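DUF1904 domain-containing protein (Sebaldella termitidis, PDB 4M1A) is of unknown function but forms a trimer of alpha/beta subunits and belongs to the DUF1904 family of the MIF clan. Local coordinates at residues I73-T78 / T90-N94. Residue numbers count along the deposited sequence, not the author numbering.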
ATOM      1  N   ILE A  73       2.436  -0.625  20.898  1.00 18.00           N
ATOM      2  CA  ILE A  73       1.418  -0.925  19.852  1.00 18.80           C
ATOM      3  C   ILE A  73       1.663  -2.242  19.237  1.00 16.91           C
ATOM      4  O   ILE A  73       0.736  -3.058  19.079  1.00 16.93           O
ATOM      5  CB  ILE A  73       1.278   0.239  18.838  1.00 20.06           C
ATOM      6  CG1 ILE A  73       0.746   1.458  19.495  1.00 22.00           C
ATOM      7  CG2 ILE A  73       0.443  -0.183  17.613  1.00 18.97           C
ATOM      8  CD1 ILE A  73       1.083   2.680  18.678  1.00 28.27           C
ATOM      9  N   ALA A  74       2.922  -2.552  18.911  1.00 17.51           N
ATOM     10  CA  ALA A  74       3.205  -3.860  18.432  1.00 17.53           C
ATOM     11  C   ALA A  74       2.802  -4.995  19.392  1.00 21.24           C
ATOM     12  O   ALA A  74       2.315  -6.061  18.957  1.00 20.33           O
ATOM     13  CB  ALA A  74       4.664  -3.983  18.093  1.00 23.52           C
ATOM     14  N   ALA A  75       3.103  -4.813  20.682  1.00 20.65           N
ATOM     15  CA  ALA A  75       2.756  -5.852  21.666  1.00 22.60           C
ATOM     16  C   ALA A  75       1.242  -6.043  21.737  1.00 17.82           C
ATOM     17  O   ALA A  75       0.758  -7.167  21.769  1.00 19.14           O
ATOM     18  CB  ALA A  75       3.375  -5.483  23.042  1.00 23.32           C
ATOM     19  N   LEU A  76       0.516  -4.946  21.758  1.00 17.30           N
ATOM     20  CA  LEU A  76      -0.944  -4.928  21.862  1.00 17.98           C
ATOM     21  C   LEU A  76      -1.558  -5.671  20.654  1.00 20.42           C
ATOM     22  O   LEU A  76      -2.374  -6.563  20.790  1.00 19.05           O
ATOM     23  CB  LEU A  76      -1.457  -3.545  21.909  1.00 18.44           C
ATOM     24  CG  LEU A  76      -3.002  -3.419  22.030  1.00 23.17           C
ATOM     25  CD1 LEU A  76      -3.582  -4.088  23.289  1.00 23.84           C
ATOM     26  CD2 LEU A  76      -3.454  -1.981  21.888  1.00 26.20           C
ATOM     27  N   PHE A  77      -1.097  -5.293  19.463  1.00 18.15           N
ATOM     28  CA  PHE A  77      -1.640  -5.913  18.258  1.00 18.12           C
ATOM     29  C   PHE A  77      -1.355  -7.396  18.229  1.00 16.57           C
ATOM     30  O   PHE A  77      -2.247  -8.201  17.858  1.00 18.22           O
ATOM     31  CB  PHE A  77      -1.080  -5.212  16.998  1.00 16.85           C
ATOM     32  CG  PHE A  77      -1.652  -3.860  16.673  1.00 16.15           C
ATOM     33  CD1 PHE A  77      -2.570  -3.187  17.435  1.00 16.84           C
ATOM     34  CD2 PHE A  77      -1.168  -3.161  15.520  1.00 15.03           C
ATOM     35  CE1 PHE A  77      -3.063  -1.948  17.049  1.00 18.24           C
ATOM     36  CE2 PHE A  77      -1.643  -1.945  15.194  1.00 14.09           C
ATOM     37  CZ  PHE A  77      -2.572  -1.300  15.942  1.00 16.28           C
ATOM     38  N   THR A  78      -0.159  -7.806  18.626  1.00 17.37           N
ATOM     39  CA  THR A  78       0.258  -9.162  18.583  1.00 18.69           C
ATOM     40  C   THR A  78      -0.532  -9.992  19.560  1.00 19.54           C
ATOM     41  O   THR A  78      -1.063 -11.020  19.193  1.00 19.24           O
ATOM     42  CB  THR A  78       1.746  -9.328  18.817  1.00 19.48           C
ATOM     43  OG1 THR A  78       2.438  -8.506  17.825  1.00 22.52           O
ATOM     44  CG2 THR A  78       2.213 -10.757  18.689  1.00 22.96           C
ATOM     45  N   THR A  90       2.690  -9.893  11.686  1.00 18.19           N
ATOM     46  CA  THR A  90       3.753  -8.983  11.256  1.00 18.80           C
ATOM     47  C   THR A  90       3.235  -7.555  11.215  1.00 17.82           C
ATOM     48  O   THR A  90       2.083  -7.328  10.774  1.00 17.68           O
ATOM     49  CB  THR A  90       4.302  -9.436   9.875  1.00 20.87           C
ATOM     50  OG1 THR A  90       4.939 -10.689  10.085  1.00 23.22           O
ATOM     51  CG2 THR A  90       5.286  -8.440   9.334  1.00 21.18           C
ATOM     52  N   ILE A  91       4.024  -6.603  11.752  1.00 17.54           N
ATOM     53  CA  ILE A  91       3.635  -5.221  11.884  1.00 16.55           C
ATOM     54  C   ILE A  91       4.711  -4.297  11.356  1.00 18.10           C
ATOM     55  O   ILE A  91       5.907  -4.471  11.724  1.00 17.88           O
ATOM     56  CB  ILE A  91       3.330  -4.838  13.315  1.00 17.61           C
ATOM     57  CG1 ILE A  91       2.351  -5.815  13.917  1.00 22.05           C
ATOM     58  CG2 ILE A  91       2.680  -3.467  13.358  1.00 19.13           C
ATOM     59  CD1 ILE A  91       2.283  -5.690  15.400  1.00 21.86           C
ATOM     60  N   VAL A  92       4.353  -3.400  10.427  1.00 16.58           N
ATOM     61  CA  VAL A  92       5.291  -2.452   9.922  1.00 19.49           C
ATOM     62  C   VAL A  92       4.808  -1.054  10.208  1.00 18.31           C
ATOM     63  O   VAL A  92       3.666  -0.731   9.891  1.00 20.74           O
ATOM     64  CB  VAL A  92       5.488  -2.672   8.407  1.00 24.57           C
ATOM     65  CG1 VAL A  92       6.663  -1.831   7.952  1.00 28.19           C
ATOM     66  CG2 VAL A  92       5.795  -4.155   8.176  1.00 31.50           C
ATOM     67  N   PHE A  93       5.662  -0.202  10.763  1.00 18.19           N
ATOM     68  CA  PHE A  93       5.325   1.190  10.968  1.00 15.51           C
ATOM     69  C   PHE A  93       5.914   2.032   9.803  1.00 19.19           C
ATOM     70  O   PHE A  93       7.100   1.891   9.491  1.00 20.50           O
ATOM     71  CB  PHE A  93       5.856   1.689  12.282  1.00 17.87           C
ATOM     72  CG  PHE A  93       5.111   1.063  13.485  1.00 16.09           C
ATOM     73  CD1 PHE A  93       5.431  -0.181  13.924  1.00 19.52           C
ATOM     74  CD2 PHE A  93       4.092   1.741  14.077  1.00 18.07           C
ATOM     75  CE1 PHE A  93       4.735  -0.767  14.992  1.00 20.55           C
ATOM     76  CE2 PHE A  93       3.389   1.165  15.153  1.00 19.38           C
ATOM     77  CZ  PHE A  93       3.695  -0.082  15.553  1.00 18.52           C
ATOM     78  N   ASN A  94       5.089   2.912   9.244  1.00 18.73           N
ATOM     79  CA  ASN A  94       5.464   3.776   8.068  1.00 22.46           C
ATOM     80  C   ASN A  94       5.319   5.234   8.490  1.00 20.99           C
ATOM     81  O   ASN A  94       4.235   5.709   8.736  1.00 21.79           O
ATOM     82  CB  ASN A  94       4.577   3.462   6.868  1.00 26.76           C
ATOM     83  CG  ASN A  94       4.800   2.033   6.320  1.00 34.79           C
ATOM     84  OD1 ASN A  94       3.890   1.190   6.293  1.00 43.79           O
ATOM     85  ND2 ASN A  94       6.055   1.722   5.997  1.00 39.01           N
TER
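Segment 73-78 of helix 67-82 runs nearly antiparallel to strand segment 90-94, with axes 9.3 Å apart at an angle of 150°. The two elements complete a beta-alpha-beta unit that starts at strand 56-62. The backbones come closest at Ala74 and Ile91, 6.7 Å between CA atoms. Ile91 points toward the helix. Ile91 CD1 lies 3.8 Å from Phe77 CB, 4.0 Å from Ala74 CB and 3.7 Å from Thr78 OG1. The CA-to-CB bond of Phe93 points sideways to the helix, but its ring reaches the helix with its edge, Phe93 CZ lying 3.9 Å from Ile73 CG2. The small Ala74 touches both Ile91 and Phe93. Thr78 turns its hydroxyl back to the helix, where Thr78 OG1 donates to Ala74 O at 2.7 Å. Beyond the pair, Phe77 meets Phe17 edge-to-face, and Ile91 belongs to a strand that pairs antiparallel with another subunit, continuing the sheet across the trimer interface. No hydrogen bond crosses between the segments; the contact is mainly buried and apolar, and Ile91 CD1 also lies 3.6 Å from Ala74 O.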